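Local coordinates for protein APL1 (Anopheles gambiae, PDB 3O6N) that probably pairs with the leucine-rich repeat protein LRIM1 in a heterodimer that regulates complement-like immunity in the mosquito, at residues A[43-48]-A[66-71]; A[57-62]-A[83-88]. One frame throughout, in Å; residues are numbered along the deposited sequence. Where two conformers were deposited one is given.

Contact 1: A[43-48]-A[66-71]; sequences TLNNQK and DSFRQV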
loop_
_atom_site.group_PDB
_atom_site.type_symbol
_atom_site.label_atom_id
_atom_site.label_comp_id
_atom_site.label_asym_id
_atom_site.label_seq_id
_atom_site.Cartn_x
_atom_site.Cartn_y
_atom_site.Cartn_z
ATOM N N THR A 43 15.080 4.039 40.939
ATOM C CA THR A 43 14.026 3.097 41.297
ATOM C C THR A 43 12.644 3.746 41.371
ATOM O O THR A 43 11.626 3.056 41.321
ATOM C CB THR A 43 14.331 2.394 42.633
ATOM O OG1 THR A 43 14.279 3.349 43.700
ATOM C CG2 THR A 43 15.709 1.756 42.593
ATOM N N LEU A 44 12.608 5.071 41.488
ATOM C CA LEU A 44 11.339 5.792 41.550
ATOM C C LEU A 44 10.744 6.034 40.159
ATOM O O LEU A 44 9.554 6.315 40.025
ATOM C CB LEU A 44 11.505 7.119 42.297
ATOM C CG LEU A 44 11.976 6.998 43.748
ATOM C CD1 LEU A 44 12.104 8.371 44.392
ATOM C CD2 LEU A 44 11.030 6.114 44.545
ATOM N N ASN A 45 11.581 5.927 39.131
ATOM C CA ASN A 45 11.139 6.095 37.754
ATOM C C ASN A 45 10.738 4.746 37.167
ATOM O O ASN A 45 11.377 4.235 36.247
ATOM C CB ASN A 45 12.243 6.735 36.912
ATOM C CG ASN A 45 12.834 7.972 37.568
ATOM O OD1 ASN A 45 12.109 8.826 38.080
ATOM N ND2 ASN A 45 14.160 8.070 37.562
ATOM N N ASN A 46 9.676 4.170 37.715
ATOM C CA ASN A 46 9.263 2.824 37.349
ATOM C C ASN A 46 8.153 2.822 36.306
ATOM O O ASN A 46 7.545 1.785 36.040
ATOM C CB ASN A 46 8.806 2.061 38.592
ATOM C CG ASN A 46 7.560 2.659 39.213
ATOM O OD1 ASN A 46 7.212 3.812 38.951
ATOM N ND2 ASN A 46 6.881 1.878 40.042
ATOM N N GLN A 47 7.888 3.987 35.723
ATOM C CA GLN A 47 6.834 4.110 34.722
ATOM C C GLN A 47 7.144 3.281 33.474
ATOM O O GLN A 47 8.294 3.192 33.037
ATOM C CB GLN A 47 6.592 5.578 34.360
ATOM C CG GLN A 47 5.916 6.396 35.461
ATOM C CD GLN A 47 6.884 6.893 36.524
ATOM O OE1 GLN A 47 8.095 6.943 36.308
ATOM N NE2 GLN A 47 6.349 7.265 37.680
ATOM N N LYS A 48 6.107 2.678 32.903
ATOM C CA LYS A 48 6.267 1.775 31.769
ATOM C C LYS A 48 5.831 2.407 30.450
ATOM O O LYS A 48 6.252 1.971 29.379
ATOM C CB LYS A 48 5.482 0.483 32.009
ATOM C CG LYS A 48 5.938 -0.307 33.225
ATOM C CD LYS A 48 5.131 -1.586 33.374
ATOM C CE LYS A 48 5.701 -2.480 34.461
ATOM N NZ LYS A 48 4.992 -3.789 34.521
ATOM N N ASP A 66 18.499 6.482 30.791
ATOM C CA ASP A 66 19.440 6.223 31.875
ATOM C C ASP A 66 18.712 6.319 33.213
ATOM O O ASP A 66 19.090 5.664 34.182
ATOM C CB ASP A 66 20.612 7.205 31.833
ATOM C CG ASP A 66 21.672 6.807 30.820
ATOM O OD1 ASP A 66 21.409 5.899 30.002
ATOM O OD2 ASP A 66 22.769 7.406 30.840
ATOM N N SER A 67 17.660 7.133 33.247
ATOM C CA SER A 67 16.878 7.358 34.459
ATOM C C SER A 67 15.604 6.522 34.488
ATOM O O SER A 67 15.161 6.094 35.553
ATOM C CB SER A 67 16.526 8.839 34.606
ATOM O OG SER A 67 17.690 9.622 34.781
ATOM N N PHE A 68 15.009 6.305 33.320
ATOM C CA PHE A 68 13.815 5.476 33.213
ATOM C C PHE A 68 14.165 4.147 32.557
ATOM O O PHE A 68 14.209 4.045 31.333
ATOM C CB PHE A 68 12.734 6.207 32.416
ATOM C CG PHE A 68 12.114 7.356 33.159
ATOM C CD1 PHE A 68 10.809 7.275 33.623
ATOM C CD2 PHE A 68 12.840 8.510 33.414
ATOM C CE1 PHE A 68 10.236 8.329 34.319
ATOM C CE2 PHE A 68 12.274 9.566 34.109
ATOM C CZ PHE A 68 10.970 9.475 34.561
ATOM N N ARG A 69 14.414 3.132 33.381
ATOM C CA ARG A 69 14.941 1.860 32.892
ATOM C C ARG A 69 13.915 0.727 32.851
ATOM O O ARG A 69 14.278 -0.436 32.674
ATOM C CB ARG A 69 16.148 1.431 33.732
ATOM C CG ARG A 69 17.267 2.460 33.767
ATOM C CD ARG A 69 18.514 1.888 34.412
ATOM N NE ARG A 69 19.597 2.863 34.473
ATOM C CZ ARG A 69 20.753 2.651 35.094
ATOM N NH1 ARG A 69 20.975 1.495 35.705
ATOM N NH2 ARG A 69 21.686 3.594 35.104
ATOM N N GLN A 70 12.641 1.064 33.007
ATOM C CA GLN A 70 11.588 0.056 32.965
ATOM C C GLN A 70 10.524 0.400 31.924
ATOM O O GLN A 70 9.392 -0.082 31.995
ATOM C CB GLN A 70 10.957 -0.111 34.348
ATOM C CG GLN A 70 11.955 -0.529 35.420
ATOM C CD GLN A 70 11.401 -0.398 36.823
ATOM O OE1 GLN A 70 10.262 -0.778 37.093
ATOM N NE2 GLN A 70 12.205 0.149 37.726
ATOM N N VAL A 71 10.895 1.234 30.958
ATOM C CA VAL A 71 9.968 1.655 29.916
ATOM C C VAL A 71 9.647 0.502 28.967
ATOM O O VAL A 71 10.543 -0.204 28.507
ATOM C CB VAL A 71 10.533 2.837 29.101
ATOM C CG1 VAL A 71 9.556 3.246 28.006
ATOM C CG2 VAL A 71 10.840 4.019 30.017
HETATM O O HOH W 1 14.002 3.393 36.303
HETATM O O HOH W 2 11.133 3.477 33.548
#
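Asn45 lies flat on the ring of Phe68. Its CB sits over the ring centre, 3.5 Å from the centroid, a CH-pi contact. The amide plane of Asn45 is 17° from the ring plane, so the amide stacks on the same face, with OD1 near CZ and CE2. Asn45 ND2 gives a hydrogen bond to Ser67 O, 3.0 Å long and 152° at the hydrogen. It meets that carbonyl from above its plane, while Ser67 O lies close to the plane of the amide. Asn45 OD1 takes a hydrogen bond from the backbone N of Phe39, so both ends of the amide are held. Gln47 reaches the same ring obliquely. Its chain bends at chi2 (82°), and OE1 comes to 3.2 Å from Phe68 CE1.

Two waters fill in between the backbones. Asn45 O lies 2.8 Å from each; it accepts from water 2, and probably from water 1. Water 1 also accepts from Arg69 N, and water 2 joins Gln47 O and Gln70 N. Gln70 lays its terminal amide near Asn46, with Gln70 OE1 3.5 Å from Asn46 CB. On the other segment, Arg69 NE bonds back to Asp66 O, across the end of helix 63-67.

Phe68 also meets Phe23 edge-to-face and touches Cys21 of the Cys12-Cys21 disulfide. Lys48 pairs by backbone with Glu72 and with Leu73, where strand 73-75 begins. The contact thus joins two successive turns of a leucine-rich repeat solenoid just before their parallel strands, at the disulfide-bonded N-terminal end.

Contact 2: A[57-62]-A[83-88]; sequences MRKLPA and EIDTYA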
loop_
_atom_site.group_PDB
_atom_site.type_symbol
_atom_site.label_atom_id
_atom_site.label_comp_id
_atom_site.label_asym_id
_atom_site.label_seq_id
_atom_site.Cartn_x
_atom_site.Cartn_y
_atom_site.Cartn_z
ATOM N N MET A 57 12.886 17.843 21.502
ATOM C CA MET A 57 14.206 17.321 21.824
ATOM C C MET A 57 14.986 17.135 20.534
ATOM O O MET A 57 14.946 16.066 19.926
ATOM C CB MET A 57 14.103 15.988 22.569
ATOM C CG MET A 57 13.495 16.089 23.962
ATOM S SD MET A 57 13.759 14.589 24.927
ATOM C CE MET A 57 12.713 13.420 24.066
ATOM N N ARG A 58 15.692 18.179 20.115
ATOM C CA ARG A 58 16.375 18.153 18.825
ATOM C C ARG A 58 17.474 17.088 18.793
ATOM O O ARG A 58 17.803 16.548 17.736
ATOM C CB ARG A 58 16.890 19.548 18.462
ATOM C CG ARG A 58 15.803 20.611 18.612
ATOM C CD ARG A 58 16.018 21.835 17.737
ATOM N NE ARG A 58 15.048 22.888 18.045
ATOM C CZ ARG A 58 13.844 22.999 17.485
ATOM N NH1 ARG A 58 13.441 22.122 16.574
ATOM N NH2 ARG A 58 13.037 23.991 17.838
ATOM N N LYS A 59 18.026 16.783 19.962
ATOM C CA LYS A 59 18.868 15.603 20.120
ATOM C C LYS A 59 18.317 14.763 21.264
ATOM O O LYS A 59 18.096 15.272 22.361
ATOM C CB LYS A 59 20.324 15.991 20.395
ATOM C CG LYS A 59 21.221 14.802 20.706
ATOM C CD LYS A 59 22.689 15.203 20.797
ATOM C CE LYS A 59 23.570 13.985 21.054
ATOM N NZ LYS A 59 25.022 14.312 20.996
ATOM N N LEU A 60 18.073 13.485 21.001
ATOM C CA LEU A 60 17.591 12.579 22.037
ATOM C C LEU A 60 18.739 12.204 22.975
ATOM O O LEU A 60 19.706 11.576 22.550
ATOM C CB LEU A 60 16.997 11.320 21.406
ATOM C CG LEU A 60 16.350 10.325 22.374
ATOM C CD1 LEU A 60 15.088 10.918 23.000
ATOM C CD2 LEU A 60 16.043 9.020 21.665
ATOM N N PRO A 61 18.633 12.590 24.257
ATOM C CA PRO A 61 19.716 12.393 25.230
ATOM C C PRO A 61 19.695 11.015 25.882
ATOM O O PRO A 61 18.636 10.407 26.007
ATOM C CB PRO A 61 19.419 13.460 26.287
ATOM C CG PRO A 61 17.921 13.568 26.275
ATOM C CD PRO A 61 17.485 13.309 24.842
ATOM N N ALA A 62 20.863 10.541 26.304
ATOM C CA ALA A 62 20.962 9.283 27.034
ATOM C C ALA A 62 20.305 9.386 28.410
ATOM O O ALA A 62 19.902 8.381 28.995
ATOM C CB ALA A 62 22.420 8.869 27.176
ATOM N N GLU A 83 18.777 14.170 15.848
ATOM C CA GLU A 83 19.846 13.215 16.109
ATOM C C GLU A 83 19.574 12.405 17.371
ATOM O O GLU A 83 18.933 12.887 18.307
ATOM C CB GLU A 83 21.196 13.931 16.225
ATOM C CG GLU A 83 22.364 13.003 16.540
ATOM C CD GLU A 83 23.698 13.723 16.562
ATOM O OE1 GLU A 83 23.813 14.785 15.914
ATOM O OE2 GLU A 83 24.631 13.228 17.231
ATOM N N ILE A 84 20.064 11.170 17.384
ATOM C CA ILE A 84 19.933 10.294 18.538
ATOM C C ILE A 84 21.309 10.103 19.158
ATOM O O ILE A 84 22.238 9.691 18.468
ATOM C CB ILE A 84 19.423 8.904 18.114
ATOM C CG1 ILE A 84 18.030 8.995 17.494
ATOM C CG2 ILE A 84 19.430 7.945 19.302
ATOM C CD1 ILE A 84 17.551 7.679 16.899
ATOM N N ASP A 85 21.451 10.399 20.448
ATOM C CA ASP A 85 22.733 10.180 21.115
ATOM C C ASP A 85 23.137 8.723 20.960
ATOM O O ASP A 85 22.301 7.830 21.061
ATOM C CB ASP A 85 22.658 10.544 22.597
ATOM C CG ASP A 85 24.002 10.421 23.291
ATOM O OD1 ASP A 85 24.789 11.389 23.231
ATOM O OD2 ASP A 85 24.277 9.358 23.888
ATOM N N THR A 86 24.421 8.485 20.717
ATOM C CA THR A 86 24.905 7.134 20.443
ATOM C C THR A 86 24.429 6.109 21.473
ATOM O O THR A 86 24.051 4.993 21.118
ATOM C CB THR A 86 26.445 7.093 20.363
ATOM O OG1 THR A 86 26.890 7.940 19.297
ATOM C CG2 THR A 86 26.927 5.672 20.111
ATOM N N TYR A 87 24.439 6.490 22.747
ATOM C CA TYR A 87 24.090 5.550 23.809
ATOM C C TYR A 87 22.695 5.771 24.387
ATOM O O TYR A 87 22.385 5.288 25.476
ATOM C CB TYR A 87 25.160 5.573 24.902
ATOM C CG TYR A 87 26.531 5.298 24.336
ATOM C CD1 TYR A 87 26.863 4.033 23.872
ATOM C CD2 TYR A 87 27.479 6.306 24.234
ATOM C CE1 TYR A 87 28.108 3.771 23.336
ATOM C CE2 TYR A 87 28.730 6.055 23.700
ATOM C CZ TYR A 87 29.039 4.785 23.253
ATOM O OH TYR A 87 30.280 4.524 22.720
ATOM N N ALA A 88 21.853 6.476 23.639
ATOM C CA ALA A 88 20.498 6.780 24.087
ATOM C C ALA A 88 19.726 5.533 24.516
ATOM O O ALA A 88 18.951 5.577 25.471
ATOM C CB ALA A 88 19.729 7.532 23.000
HETATM O O HOH W 3 17.477 7.975 26.591
#
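Lys59 pairs with Glu83, and Leu60 with Ile84, in a short parallel ladder. Three backbone hydrogen bonds alternate across it. Glu83 N donates to Arg58 O, Leu60 N to Glu83 O at 2.9 Å, and Asp85 N to Leu60 O at 3.0 Å. A CA-H...O contact from Lys59 CA also reaches Glu83 O.

Lys59 is extended, with CG anti to the backbone N (chi1 174°), and runs beside Glu83. Its NZ lies 3.7 Å from Asp85 OD1, a long salt bridge. A second, to Glu83 OE2 at 3.9 Å, is doubtful, because Glu83 has two conformers. The other oxygen of Asp85, OD2, accepts from Tyr87 N at 3.1 Å and 152°, an Asx turn. The type I turn from Asp85 closes with Ala88 N to Asp85 O. Water 3 donates to both Pro61 O and Ala88 O. Arg58 NH1 is taken by Gln80 OE1.

On the face away from Lys59, Leu60 CD2 lies 4.3 Å from Ile84 CG2 and 4.2 Å from Ala88 CB, a loose apolar contact. The backbone bonds thus supply direct polar links and water 3 a bridged one, while the long ion pair to Asp85 probably adds a weaker attraction.

How the contacts relate
Contacts 1 and 2 lie toward the same end of the elongated solenoid, with centres about 17 Å apart. Their segments alternate along the chain: 43-48, 57-62, 66-71, then 83-88. Segment 57-62 runs through strand 59-60, and helix 63-67 follows, leading into segment 66-71. Contact 1 lies just ahead of the neighbouring parallel strands 49-53 and 73-75. Contact 2 comes after them, in the separate two-stranded sheet of 59-60 and 83-84. Successive coils are therefore joined both before and after their main strands. This stacking of each coil on the next is how a leucine-rich repeat domain builds its long framework.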